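Local coordinates for regulatory protein SWI6 (Saccharomyces cerevisiae, PDB 1SW6) that acts with SWI4 or MBP1 in the SBF and MBF complexes to drive cell-cycle-dependent transcription, seen here as its ankyrin-repeat domain, at residues T203-I208 / Y223-L228; P50-N55 / R157-N162; K60-A65 / D114-T119; G25-F30 / Q236-Q241; L43-A48 / I195-M200. All coordinates share one frame; numbering follows the deposited sequence.

Contact 1 of 5, residues T203-I208 / Y223-L228; sequences TILHHI and YYLDIL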
# COMPACT_ATOMS: atom_id res chain seq x y z
N THR A 203 -3.78 13.97 15.06
CA THR A 203 -2.40 14.44 15.00
C THR A 203 -1.46 13.27 14.76
O THR A 203 -1.90 12.12 14.64
CB THR A 203 -2.01 15.11 16.31
OG1 THR A 203 -1.81 14.11 17.32
CG2 THR A 203 -3.14 16.05 16.76
N ILE A 204 -0.16 13.57 14.70
CA ILE A 204 0.84 12.54 14.49
C ILE A 204 0.81 11.56 15.66
O ILE A 204 1.06 10.37 15.49
CB ILE A 204 2.26 13.15 14.34
CG1 ILE A 204 3.26 12.04 14.00
CG2 ILE A 204 2.67 13.86 15.60
CD1 ILE A 204 3.07 11.49 12.58
N LEU A 205 0.50 12.06 16.86
CA LEU A 205 0.44 11.19 18.04
C LEU A 205 -0.72 10.23 17.96
O LEU A 205 -0.62 9.10 18.41
CB LEU A 205 0.33 11.98 19.34
CG LEU A 205 1.57 12.74 19.80
CD1 LEU A 205 1.34 13.31 21.21
CD2 LEU A 205 2.76 11.78 19.80
N HIS A 206 -1.84 10.67 17.40
CA HIS A 206 -2.99 9.78 17.30
C HIS A 206 -2.62 8.61 16.41
O HIS A 206 -2.94 7.47 16.72
CB HIS A 206 -4.20 10.50 16.69
CG HIS A 206 -4.96 11.34 17.67
ND1 HIS A 206 -4.89 12.71 17.68
CD2 HIS A 206 -5.84 11.00 18.65
CE1 HIS A 206 -5.68 13.19 18.62
NE2 HIS A 206 -6.27 12.17 19.22
N HIS A 207 -1.93 8.90 15.32
CA HIS A 207 -1.54 7.86 14.38
C HIS A 207 -0.50 6.90 14.95
O HIS A 207 -0.57 5.70 14.68
CB HIS A 207 -1.02 8.49 13.07
CG HIS A 207 -2.10 9.12 12.24
ND1 HIS A 207 -3.05 8.37 11.57
CD2 HIS A 207 -2.40 10.41 11.99
CE1 HIS A 207 -3.88 9.19 10.95
NE2 HIS A 207 -3.51 10.43 11.19
N ILE A 208 0.43 7.41 15.75
CA ILE A 208 1.45 6.55 16.35
C ILE A 208 0.73 5.51 17.21
O ILE A 208 0.96 4.31 17.09
CB ILE A 208 2.43 7.36 17.25
CG1 ILE A 208 3.30 8.28 16.38
CG2 ILE A 208 3.29 6.40 18.07
CD1 ILE A 208 4.37 9.02 17.14
N TYR A 223 8.91 3.27 19.72
CA TYR A 223 10.11 3.93 19.20
C TYR A 223 9.81 5.31 18.64
O TYR A 223 10.51 6.28 18.93
CB TYR A 223 10.72 3.05 18.12
CG TYR A 223 11.91 3.65 17.40
CD1 TYR A 223 13.20 3.53 17.93
CD2 TYR A 223 11.76 4.27 16.16
CE1 TYR A 223 14.31 4.00 17.24
CE2 TYR A 223 12.87 4.75 15.46
CZ TYR A 223 14.14 4.60 16.01
OH TYR A 223 15.24 4.99 15.29
N TYR A 224 8.76 5.40 17.82
CA TYR A 224 8.37 6.67 17.21
C TYR A 224 8.02 7.71 18.27
O TYR A 224 8.48 8.87 18.21
CB TYR A 224 7.18 6.45 16.26
CG TYR A 224 7.53 5.65 15.01
CD1 TYR A 224 6.57 4.86 14.38
CD2 TYR A 224 8.82 5.69 14.45
CE1 TYR A 224 6.87 4.13 13.22
CE2 TYR A 224 9.13 4.96 13.29
CZ TYR A 224 8.16 4.18 12.69
OH TYR A 224 8.45 3.42 11.57
N LEU A 225 7.23 7.30 19.25
CA LEU A 225 6.82 8.19 20.33
C LEU A 225 8.01 8.74 21.10
O LEU A 225 8.12 9.95 21.30
CB LEU A 225 5.88 7.47 21.29
CG LEU A 225 5.51 8.23 22.57
CD1 LEU A 225 4.92 9.59 22.21
CD2 LEU A 225 4.51 7.42 23.38
N ASP A 226 8.92 7.86 21.53
CA ASP A 226 10.08 8.30 22.30
C ASP A 226 11.04 9.15 21.48
O ASP A 226 11.55 10.14 21.97
CB ASP A 226 10.82 7.11 22.92
CG ASP A 226 10.00 6.39 23.98
OD1 ASP A 226 9.13 7.03 24.61
OD2 ASP A 226 10.24 5.19 24.21
N ILE A 227 11.28 8.77 20.23
CA ILE A 227 12.17 9.55 19.37
C ILE A 227 11.60 10.95 19.16
O ILE A 227 12.34 11.93 19.17
CB ILE A 227 12.35 8.90 17.97
CG1 ILE A 227 13.26 7.67 18.07
CG2 ILE A 227 12.95 9.90 16.99
CD1 ILE A 227 14.63 7.97 18.63
N LEU A 228 10.28 11.04 18.97
CA LEU A 228 9.64 12.34 18.77
C LEU A 228 9.83 13.25 20.00
O LEU A 228 10.18 14.43 19.86
CB LEU A 228 8.15 12.15 18.49
CG LEU A 228 7.30 13.42 18.36
CD1 LEU A 228 7.99 14.41 17.44
CD2 LEU A 228 5.92 13.08 17.81
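Ile204, Leu205 and Ile208 meet Tyr224, Leu225 and Leu228 between the two antiparallel helices of an ankyrin repeat, ANK 3. The short helical segments run at 150° to each other, with axes 10.3 Å apart, a spacing filled by interlocking branched side chains. Leu228 is the main bump from helix 218-234: its CG stands anti to the backbone N (chi1 175°), and CD2 enters the hollow between Ile204 and Leu205, 4.0 Å from Ile204 CG2. Leu205 begins beside the interface rather than facing it, yet its CD2 reaches in and touches Leu225 CD1 at 3.9 Å, the two side chains crossing at about a right angle. In the reverse sense Ile208 is the bump from helix 204-212. Its CG2 branch lies against Leu225 CB at 4.3 Å. Tyr224 presents CB to Ile208 while its ring leads away, where OH donates a hydrogen bond to Ser174 O and the ring meets Phe183. Val172 of helix 167-173 and Met275 of helix 268-276 extend the apolar packing around Ile204. At the start of helix 204-212, Thr203 and His206 form a capping box. The second bump ends at Ile208 CD1, which rests 3.9 Å from Tyr224 CB.

Contact 2 of 5, residues P50-N55 / R157-N162; sequences PSPVVN and RLYGDN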
# COMPACT_ATOMS: atom_id res chain seq x y z
N PRO A 50 -5.09 20.68 1.29
CA PRO A 50 -5.91 19.75 0.50
C PRO A 50 -5.11 19.14 -0.64
O PRO A 50 -4.28 19.82 -1.25
CB PRO A 50 -7.06 20.63 0.02
CG PRO A 50 -6.40 21.98 -0.13
CD PRO A 50 -5.56 22.07 1.13
N SER A 51 -5.35 17.87 -0.92
CA SER A 51 -4.65 17.20 -2.01
C SER A 51 -4.87 18.04 -3.26
O SER A 51 -6.00 18.31 -3.65
CB SER A 51 -5.19 15.79 -2.23
OG SER A 51 -4.45 15.13 -3.23
N PRO A 52 -3.77 18.49 -3.90
CA PRO A 52 -3.91 19.31 -5.10
C PRO A 52 -4.66 18.60 -6.23
O PRO A 52 -4.45 17.42 -6.50
CB PRO A 52 -2.46 19.63 -5.46
CG PRO A 52 -1.69 18.46 -4.90
CD PRO A 52 -2.36 18.24 -3.57
N VAL A 53 -5.58 19.33 -6.87
CA VAL A 53 -6.34 18.76 -7.97
C VAL A 53 -5.64 19.14 -9.26
O VAL A 53 -6.11 19.98 -10.03
CB VAL A 53 -7.79 19.30 -8.00
CG1 VAL A 53 -8.57 18.59 -9.10
CG2 VAL A 53 -8.46 19.10 -6.65
N VAL A 54 -4.49 18.51 -9.49
CA VAL A 54 -3.69 18.77 -10.67
C VAL A 54 -4.50 18.67 -11.95
O VAL A 54 -5.24 17.72 -12.17
CB VAL A 54 -2.51 17.79 -10.75
CG1 VAL A 54 -1.71 18.04 -12.02
CG2 VAL A 54 -1.64 17.97 -9.51
N ASN A 55 -4.33 19.69 -12.79
CA ASN A 55 -5.03 19.76 -14.07
C ASN A 55 -4.22 19.10 -15.18
O ASN A 55 -4.69 18.15 -15.82
CB ASN A 55 -5.31 21.22 -14.42
CG ASN A 55 -5.91 21.39 -15.81
OD1 ASN A 55 -5.20 21.31 -16.82
ND2 ASN A 55 -7.22 21.61 -15.87
N ARG A 157 5.80 19.80 1.82
CA ARG A 157 5.63 18.83 2.88
C ARG A 157 4.29 18.91 3.60
O ARG A 157 3.96 18.04 4.40
CB ARG A 157 6.77 18.99 3.89
CG ARG A 157 8.14 18.87 3.26
CD ARG A 157 9.22 19.45 4.15
NE ARG A 157 9.06 20.90 4.32
CZ ARG A 157 9.94 21.67 4.94
NH1 ARG A 157 11.05 21.15 5.46
NH2 ARG A 157 9.72 22.98 5.04
N LEU A 158 3.51 19.94 3.31
CA LEU A 158 2.24 20.12 4.00
C LEU A 158 1.01 19.45 3.39
O LEU A 158 -0.05 19.43 4.01
CB LEU A 158 1.97 21.62 4.18
CG LEU A 158 3.02 22.47 4.91
CD1 LEU A 158 2.44 23.85 5.20
CD2 LEU A 158 3.43 21.80 6.21
N TYR A 159 1.15 18.90 2.18
CA TYR A 159 0.01 18.27 1.52
C TYR A 159 -0.51 16.99 2.16
O TYR A 159 0.25 16.06 2.43
CB TYR A 159 0.34 17.97 0.05
CG TYR A 159 0.33 19.18 -0.86
CD1 TYR A 159 -0.78 20.02 -0.92
CD2 TYR A 159 1.42 19.46 -1.68
CE1 TYR A 159 -0.81 21.11 -1.77
CE2 TYR A 159 1.39 20.55 -2.54
CZ TYR A 159 0.28 21.37 -2.58
OH TYR A 159 0.25 22.45 -3.42
N GLY A 160 -1.81 16.95 2.42
CA GLY A 160 -2.40 15.76 2.99
C GLY A 160 -2.90 14.89 1.84
O GLY A 160 -3.07 15.39 0.71
N ASP A 161 -3.10 13.60 2.08
CA ASP A 161 -3.62 12.74 1.04
C ASP A 161 -5.14 12.91 1.11
O ASP A 161 -5.62 13.81 1.78
CB ASP A 161 -3.20 11.28 1.27
CG ASP A 161 -3.75 10.70 2.56
OD1 ASP A 161 -4.54 11.38 3.25
OD2 ASP A 161 -3.39 9.55 2.89
N ASN A 162 -5.89 12.05 0.44
CA ASN A 162 -7.35 12.19 0.44
C ASN A 162 -7.98 12.09 1.82
O ASN A 162 -9.13 12.48 2.01
CB ASN A 162 -7.98 11.16 -0.51
CG ASN A 162 -7.59 11.40 -1.96
OD1 ASN A 162 -7.06 12.47 -2.30
ND2 ASN A 162 -7.87 10.42 -2.83
O HOH W 1 -6.13 16.53 1.48
O HOH W 2 -1.96 15.02 -1.71
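Gly160 O receives a hydrogen bond from a water 2.7 Å away, and the same water accepts from Ser51 OG. The hydroxyl lies anti to the backbone N of Ser51 (chi1 -176°). A second water repeats the bridge on the backbone: it accepts from Ser51 N and donates to Asp161 O at 2.8 Å. The main side-chain contact is between Pro52 and Tyr159. Pro52 CD sits over one face of the phenol ring, 3.8 Å from the ring centroid and 22° off the normal, displaced toward the rim above CD1 and CE1; this is a CH-pi contact. Pro50 O approaches the same ring obliquely, 3.5 Å from Tyr159 CD1. An alanine in place of Tyr159 would probably deprive Pro52 CD of its aromatic face and open a gap beside Pro50 O. Ser51 CB lies 3.8 Å from Asn162 OD1. Leu49, just before Pro50, adds direct backbone hydrogen bonds with Leu158 and Gly160, while Asp161 OD1 accepts from Met163 N and Glu165 N. The arrangement joins an irregular N-terminal segment to the inter-repeat loop between helices 144-152 and 167-173, where ANK 1 passes into ANK 2, in the position of the beta-hairpin finger of an ankyrin-repeat stack.

Contact 3 of 5, residues K60-A65 / D114-T119; sequences KMKLEA and DAFPNT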
# COMPACT_ATOMS: atom_id res chain seq x y z
N LYS A 60 1.47 14.86 -14.69
CA LYS A 60 1.32 13.68 -13.86
C LYS A 60 2.03 12.48 -14.47
O LYS A 60 2.75 11.76 -13.77
CB LYS A 60 -0.17 13.36 -13.65
CG LYS A 60 -0.41 12.17 -12.74
CD LYS A 60 -1.89 11.99 -12.45
CE LYS A 60 -2.10 10.86 -11.44
NZ LYS A 60 -3.54 10.53 -11.24
N MET A 61 1.83 12.27 -15.76
CA MET A 61 2.47 11.15 -16.46
C MET A 61 3.98 11.28 -16.33
O MET A 61 4.68 10.28 -16.15
CB MET A 61 2.07 11.13 -17.94
CG MET A 61 0.57 11.08 -18.15
SD MET A 61 0.09 11.26 -19.88
CE MET A 61 -1.38 10.24 -19.91
N LYS A 62 4.49 12.50 -16.42
CA LYS A 62 5.92 12.73 -16.29
C LYS A 62 6.36 12.45 -14.86
O LYS A 62 7.36 11.76 -14.64
CB LYS A 62 6.27 14.18 -16.66
CG LYS A 62 7.76 14.45 -16.59
CD LYS A 62 8.08 15.92 -16.81
CE LYS A 62 9.59 16.14 -16.87
NZ LYS A 62 9.93 17.59 -16.97
N LEU A 63 5.63 12.99 -13.89
CA LEU A 63 5.97 12.76 -12.49
C LEU A 63 5.95 11.26 -12.20
O LEU A 63 6.86 10.73 -11.55
CB LEU A 63 4.97 13.47 -11.56
CG LEU A 63 5.21 13.25 -10.06
CD1 LEU A 63 6.61 13.72 -9.71
CD2 LEU A 63 4.15 14.01 -9.23
N GLU A 64 4.92 10.59 -12.69
CA GLU A 64 4.79 9.15 -12.50
C GLU A 64 6.01 8.44 -13.07
O GLU A 64 6.49 7.47 -12.49
CB GLU A 64 3.52 8.62 -13.18
CG GLU A 64 2.22 8.89 -12.42
CD GLU A 64 1.00 8.23 -13.07
OE1 GLU A 64 -0.10 8.30 -12.48
OE2 GLU A 64 1.15 7.64 -14.16
N ALA A 65 6.52 8.94 -14.19
CA ALA A 65 7.69 8.33 -14.83
C ALA A 65 8.91 8.52 -13.95
O ALA A 65 9.59 7.56 -13.59
CB ALA A 65 7.93 8.95 -16.21
N ASP A 114 14.46 15.07 -20.33
CA ASP A 114 14.77 14.81 -21.72
C ASP A 114 13.68 13.93 -22.32
O ASP A 114 13.18 14.21 -23.40
CB ASP A 114 16.13 14.12 -21.86
CG ASP A 114 17.26 14.94 -21.27
OD1 ASP A 114 17.24 16.18 -21.40
OD2 ASP A 114 18.19 14.34 -20.69
N ALA A 115 13.33 12.87 -21.60
CA ALA A 115 12.28 11.95 -22.05
C ALA A 115 10.97 12.72 -22.17
O ALA A 115 10.12 12.40 -23.00
CB ALA A 115 12.14 10.80 -21.06
N PHE A 116 10.81 13.73 -21.32
CA PHE A 116 9.61 14.57 -21.33
C PHE A 116 10.04 16.03 -21.48
O PHE A 116 9.84 16.84 -20.57
CB PHE A 116 8.81 14.42 -20.03
CG PHE A 116 8.28 13.04 -19.79
CD1 PHE A 116 9.11 12.01 -19.38
CD2 PHE A 116 6.92 12.78 -19.96
CE1 PHE A 116 8.61 10.73 -19.14
CE2 PHE A 116 6.41 11.50 -19.72
CZ PHE A 116 7.26 10.48 -19.31
N PRO A 117 10.64 16.38 -22.63
CA PRO A 117 11.10 17.75 -22.89
C PRO A 117 9.90 18.64 -23.19
O PRO A 117 10.02 19.86 -23.30
CB PRO A 117 12.00 17.57 -24.10
CG PRO A 117 11.24 16.53 -24.89
CD PRO A 117 10.83 15.53 -23.82
N ASN A 118 8.75 17.99 -23.29
CA ASN A 118 7.47 18.63 -23.59
C ASN A 118 6.71 19.18 -22.38
O ASN A 118 5.98 20.16 -22.51
CB ASN A 118 6.58 17.63 -24.34
CG ASN A 118 6.44 16.29 -23.59
OD1 ASN A 118 7.43 15.64 -23.26
ND2 ASN A 118 5.19 15.89 -23.34
N THR A 119 6.88 18.55 -21.22
CA THR A 119 6.18 18.98 -20.01
C THR A 119 7.17 19.36 -18.91
O THR A 119 8.30 18.88 -18.89
CB THR A 119 5.28 17.86 -19.46
OG1 THR A 119 4.55 17.25 -20.54
CG2 THR A 119 4.29 18.41 -18.45
O HOH W 3 11.42 19.26 -19.37
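Lys62 lies over one face of the Phe116 ring and reaches beyond it to a carbonyl oxygen. Its CA stands 3.9 Å from the ring centroid and 19° off the normal, a CH-pi contact displaced toward the rim, and CG comes within 3.5 Å of Phe116 CG. The two side chains slide past each other in opposite directions. From CG, placed anti to the backbone N (chi1 -178°), the lysine chain stays extended, passing Phe116 CB on its way to Thr119. There NZ donates to Thr119 O at 2.8 Å, with the donor tilted 32° from the carbonyl plane. A water near Phe116 O may bridge it to the same ammonium; its bond to Lys62 NZ is weak, at 3.3 Å. Ala65, one helical turn after Lys62, sets CB against the far end of the ring, 3.5 Å from Phe116 CE1.

The contact joins helix 57-71 to the C-terminal end of helix 105-115, and lies about 28 Å from the centre of the chain, at the surface of this ankyrin-repeat fragment. Phe116 is the first residue to leave helical geometry after helix 105-115, and its ring turns back onto the other helix. An alanine in place of Lys62 would probably leave Thr119 O without its ammonium donor and strip the Phe116 ring of the CG packing. Around this shell, Leu121 touches the Lys62 side chain, and Thr119 packs on Glu58 and Gln59 of helix 57-71. On the other flank of that helix, Leu63 points away from Phe116 and meets Ile125 and Val127.

Contact 4 of 5, residues G25-F30 / Q236-Q241; sequences GPIITF and QNRPIQ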
# COMPACT_ATOMS: atom_id res chain seq x y z
N GLY A 25 24.23 17.48 15.21
CA GLY A 25 24.39 18.19 13.90
C GLY A 25 23.38 19.31 13.69
O GLY A 25 22.42 19.43 14.45
N PRO A 26 23.57 20.14 12.65
CA PRO A 26 22.63 21.24 12.40
C PRO A 26 21.37 20.80 11.65
O PRO A 26 21.37 19.78 10.95
CB PRO A 26 23.46 22.22 11.60
CG PRO A 26 24.27 21.31 10.75
CD PRO A 26 24.72 20.24 11.74
N ILE A 27 20.31 21.57 11.80
CA ILE A 27 19.05 21.31 11.14
C ILE A 27 19.02 22.17 9.88
O ILE A 27 18.99 23.40 9.96
CB ILE A 27 17.86 21.70 12.03
CG1 ILE A 27 17.92 20.91 13.35
CG2 ILE A 27 16.56 21.45 11.31
CD1 ILE A 27 16.83 21.28 14.34
N ILE A 28 19.04 21.54 8.72
CA ILE A 28 19.00 22.26 7.46
C ILE A 28 17.53 22.56 7.17
O ILE A 28 16.70 21.65 7.12
CB ILE A 28 19.60 21.41 6.35
CG1 ILE A 28 21.00 20.95 6.79
CG2 ILE A 28 19.68 22.20 5.05
CD1 ILE A 28 21.67 20.01 5.81
N THR A 29 17.20 23.84 7.00
CA THR A 29 15.82 24.24 6.79
C THR A 29 15.44 24.71 5.39
O THR A 29 16.28 25.14 4.62
CB THR A 29 15.45 25.33 7.80
OG1 THR A 29 16.37 26.43 7.67
CG2 THR A 29 15.54 24.79 9.23
N PHE A 30 14.14 24.63 5.09
CA PHE A 30 13.59 25.05 3.81
C PHE A 30 12.26 25.76 4.07
O PHE A 30 11.54 25.39 5.01
CB PHE A 30 13.36 23.85 2.89
CG PHE A 30 14.58 22.97 2.72
CD1 PHE A 30 14.93 22.06 3.71
CD2 PHE A 30 15.38 23.08 1.59
CE1 PHE A 30 16.07 21.26 3.57
CE2 PHE A 30 16.52 22.29 1.43
CZ PHE A 30 16.87 21.38 2.43
N GLN A 236 16.68 21.98 20.87
CA GLN A 236 16.90 23.27 21.52
C GLN A 236 18.37 23.70 21.47
O GLN A 236 18.69 24.88 21.38
CB GLN A 236 16.44 23.19 22.98
CG GLN A 236 16.44 24.52 23.72
CD GLN A 236 15.49 25.53 23.09
OE1 GLN A 236 14.29 25.28 22.96
NE2 GLN A 236 16.04 26.67 22.69
N ASN A 237 19.28 22.71 21.53
CA ASN A 237 20.71 22.98 21.47
C ASN A 237 21.28 22.59 20.10
O ASN A 237 22.33 21.94 20.02
CB ASN A 237 21.46 22.18 22.54
CG ASN A 237 20.96 22.47 23.94
OD1 ASN A 237 20.77 23.63 24.31
ND2 ASN A 237 20.76 21.42 24.73
N ARG A 238 20.60 22.97 19.03
CA ARG A 238 21.07 22.63 17.70
C ARG A 238 21.07 23.81 16.74
O ARG A 238 20.06 24.48 16.57
CB ARG A 238 20.24 21.48 17.14
CG ARG A 238 20.38 20.18 17.92
CD ARG A 238 19.63 19.04 17.24
NE ARG A 238 20.11 18.84 15.88
CZ ARG A 238 19.43 18.20 14.93
NH1 ARG A 238 18.23 17.70 15.21
NH2 ARG A 238 19.95 18.09 13.71
N PRO A 239 22.22 24.06 16.09
CA PRO A 239 22.30 25.18 15.14
C PRO A 239 21.32 24.97 14.00
O PRO A 239 20.93 23.84 13.70
CB PRO A 239 23.76 25.13 14.69
CG PRO A 239 24.10 23.66 14.80
CD PRO A 239 23.47 23.28 16.11
N ILE A 240 20.91 26.06 13.37
CA ILE A 240 19.97 25.99 12.26
C ILE A 240 20.52 26.73 11.04
O ILE A 240 20.70 27.95 11.09
CB ILE A 240 18.61 26.63 12.63
CG1 ILE A 240 18.03 25.96 13.87
CG2 ILE A 240 17.65 26.53 11.46
CD1 ILE A 240 16.79 26.65 14.41
N GLN A 241 20.79 26.01 9.96
CA GLN A 241 21.30 26.65 8.76
C GLN A 241 20.35 26.41 7.59
O GLN A 241 19.83 25.30 7.42
CB GLN A 241 22.70 26.14 8.43
CG GLN A 241 22.79 24.66 8.12
CD GLN A 241 24.20 24.24 7.71
OE1 GLN A 241 25.15 24.38 8.48
NE2 GLN A 241 24.33 23.71 6.50
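Arg238 and Gly25 join beside a two-stranded parallel sheet formed by strands 27-29 and 240-242. Gly25 O accepts two donors from one guanidinium: Arg238 NE at 2.8 Å and Arg238 NH2 at 2.9 Å. This side-on grip lies almost in the guanidinium plane, with the oxygen only 2° out of it. The NE donor approaches nearly along the C=O axis, whereas NH2 stands above the carbonyl plane. Ile27 CG1 covers the centre of one guanidinium face, 3.5 Å from Arg238 CZ. Arg238 NH1 forms a salt bridge with Asp188 of helix 183-190, giving the charge a second partner. In the sheet itself, Ile27 uses both backbone polar groups: its N donates to Pro239 O at 3.0 Å with an N-H...O angle of 168°, and its O accepts from Gln241 N at 3.2 Å. Thr29 N then donates to Gln241 O at 3.0 Å. These bonds flank the parallel bridges Ile27-Ile240 and Ile28-Gln241. Pro26 CB and Pro239 CG pack where the pairing starts. Leu263 of helix 261-265 touches Ile27, Thr29 and Ile240. Near the end of strand 27-29, Thr29 CG2 meets Ile240 CG2 at 3.5 Å.

Contact 5 of 5, residues L43-A48 / I195-M200; sequences LKIMKA and ILEDSM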
# COMPACT_ATOMS: atom_id res chain seq x y z
N LEU A 43 2.02 29.80 16.94
CA LEU A 43 1.94 28.44 16.42
C LEU A 43 0.74 27.66 16.93
O LEU A 43 0.53 27.53 18.13
CB LEU A 43 3.22 27.67 16.76
CG LEU A 43 3.93 26.95 15.61
CD1 LEU A 43 4.86 25.89 16.20
CD2 LEU A 43 2.92 26.32 14.67
N LYS A 44 -0.04 27.14 16.00
CA LYS A 44 -1.23 26.37 16.34
C LYS A 44 -1.38 25.23 15.35
O LYS A 44 -0.83 25.29 14.25
CB LYS A 44 -2.47 27.27 16.29
CG LYS A 44 -2.55 28.12 15.03
CD LYS A 44 -3.75 29.08 15.08
CE LYS A 44 -3.70 30.12 13.95
NZ LYS A 44 -2.53 31.05 14.08
N ILE A 45 -2.12 24.19 15.74
CA ILE A 45 -2.33 23.06 14.86
C ILE A 45 -3.04 23.53 13.59
O ILE A 45 -3.89 24.41 13.64
CB ILE A 45 -3.14 21.95 15.57
CG1 ILE A 45 -2.24 21.20 16.56
CG2 ILE A 45 -3.71 20.97 14.55
CD1 ILE A 45 -2.93 20.05 17.29
N MET A 46 -2.66 22.95 12.47
CA MET A 46 -3.20 23.33 11.18
C MET A 46 -3.67 22.09 10.41
O MET A 46 -3.17 20.99 10.64
CB MET A 46 -2.09 24.06 10.41
CG MET A 46 -2.48 24.69 9.09
SD MET A 46 -1.07 25.60 8.42
CE MET A 46 -0.45 24.47 7.15
N LYS A 47 -4.64 22.25 9.53
CA LYS A 47 -5.10 21.11 8.76
C LYS A 47 -4.12 20.97 7.59
O LYS A 47 -3.62 21.98 7.07
CB LYS A 47 -6.52 21.33 8.24
CG LYS A 47 -7.55 21.49 9.35
CD LYS A 47 -8.97 21.34 8.85
CE LYS A 47 -9.29 19.90 8.49
NZ LYS A 47 -9.17 18.98 9.65
N ALA A 48 -3.83 19.74 7.20
CA ALA A 48 -2.91 19.53 6.09
C ALA A 48 -3.53 20.17 4.86
O ALA A 48 -4.76 20.24 4.74
CB ALA A 48 -2.69 18.03 5.85
N ILE A 195 2.74 19.82 13.05
CA ILE A 195 1.63 20.68 13.44
C ILE A 195 0.35 20.42 12.65
O ILE A 195 -0.66 21.09 12.86
CB ILE A 195 1.99 22.17 13.30
CG1 ILE A 195 2.03 22.57 11.83
CG2 ILE A 195 3.33 22.44 13.99
CD1 ILE A 195 2.09 24.06 11.61
N LEU A 196 0.39 19.43 11.77
CA LEU A 196 -0.76 19.09 10.93
C LEU A 196 -1.72 18.03 11.50
O LEU A 196 -1.29 17.03 12.08
CB LEU A 196 -0.27 18.63 9.56
CG LEU A 196 0.72 19.54 8.81
CD1 LEU A 196 1.18 18.87 7.51
CD2 LEU A 196 0.03 20.87 8.53
N GLU A 197 -3.02 18.24 11.31
CA GLU A 197 -4.05 17.28 11.72
C GLU A 197 -4.77 16.87 10.43
O GLU A 197 -4.87 17.66 9.49
CB GLU A 197 -5.06 17.92 12.69
CG GLU A 197 -5.83 19.10 12.13
CD GLU A 197 -6.81 19.69 13.14
OE1 GLU A 197 -7.55 20.64 12.79
OE2 GLU A 197 -6.84 19.21 14.29
N ASP A 198 -5.26 15.64 10.38
CA ASP A 198 -5.94 15.16 9.18
C ASP A 198 -7.45 15.45 9.20
O ASP A 198 -7.94 16.19 10.05
CB ASP A 198 -5.67 13.67 8.98
CG ASP A 198 -6.22 12.81 10.10
OD1 ASP A 198 -5.85 11.62 10.16
OD2 ASP A 198 -7.04 13.31 10.90
N SER A 199 -8.18 14.86 8.25
CA SER A 199 -9.61 15.08 8.16
C SER A 199 -10.40 14.59 9.37
O SER A 199 -11.59 14.87 9.50
CB SER A 199 -10.15 14.41 6.89
OG SER A 199 -9.54 14.99 5.75
N MET A 200 -9.73 13.87 10.26
CA MET A 200 -10.34 13.35 11.49
C MET A 200 -9.78 14.14 12.67
O MET A 200 -9.94 13.74 13.83
CB MET A 200 -9.98 11.88 11.65
CG MET A 200 -10.61 10.96 10.62
SD MET A 200 -12.38 10.71 10.95
CE MET A 200 -12.28 9.57 12.35
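Met46 and Leu196 pair across a short parallel two-stranded sheet whose backbone bonds form the tight part of the contact. Met46 N donates to Ile195 O at 2.8 Å, with an N-H...O angle of 169°, and Glu197 N returns a bond to Met46 O at the same length. Ala48 N follows with a longer bond to Glu197 O, 3.3 Å. Between them Leu196 CA makes a CA-H...O contact with Met46 O. On the face bearing Met46 and Leu196 the side chains lie side by side, pointing the same way, and Met46 CE meets Leu196 CD2 at 3.9 Å; both also touch Leu158. Ahead of the strand, Leu43 and Ile195 cross at about a right angle through CD2 and CD1, next to Trp270 and Ile262, which pack on Ile195.

The face bearing Lys47 and Glu197 is looser and more exposed. Lys47 starts with CG anti to the carbonyl carbon (chi1 -62°), then bends at its last two torsions to bring NZ back over the strand end. NZ donates to Asp198 O at 3.1 Å, from above the carbonyl plane. Its salt bridge with Glu197 is long, 3.9 Å from NZ to OE1, while Lys47 CG lies closer to that oxygen. Glu197 also runs its carboxylate past Ile45 CG2. The strand pairing thus rests mainly on the backbone bonds, two of them short, and on apolar contacts that include the buried Leu43, Ile195 and Leu196, and the distant ion pair is likely to contribute less on its partly solvated side.

Contact 5, at the passage from ANK 2 to ANK 3, touches both contact 1 and contact 2, whose centres lie about 15 and 14 Å from its own. His207 NE2 and Asp198 OD1, 2.8 Å apart, probably hydrogen-bond contact 1 to contact 5, while Leu158 packs on Met46 and Ala48 from contact 2. Contact 4 joins the first modelled residues to strand 240-242, which follows helix 218-234 of contact 1, and encloses all the other contacts along the chain. Contact 3 is nested within contact 2 and lies about 36 Å, centre to centre, from contact 1. The N-terminal segments thus run alongside the ankyrin stack, pairing with distant repeats.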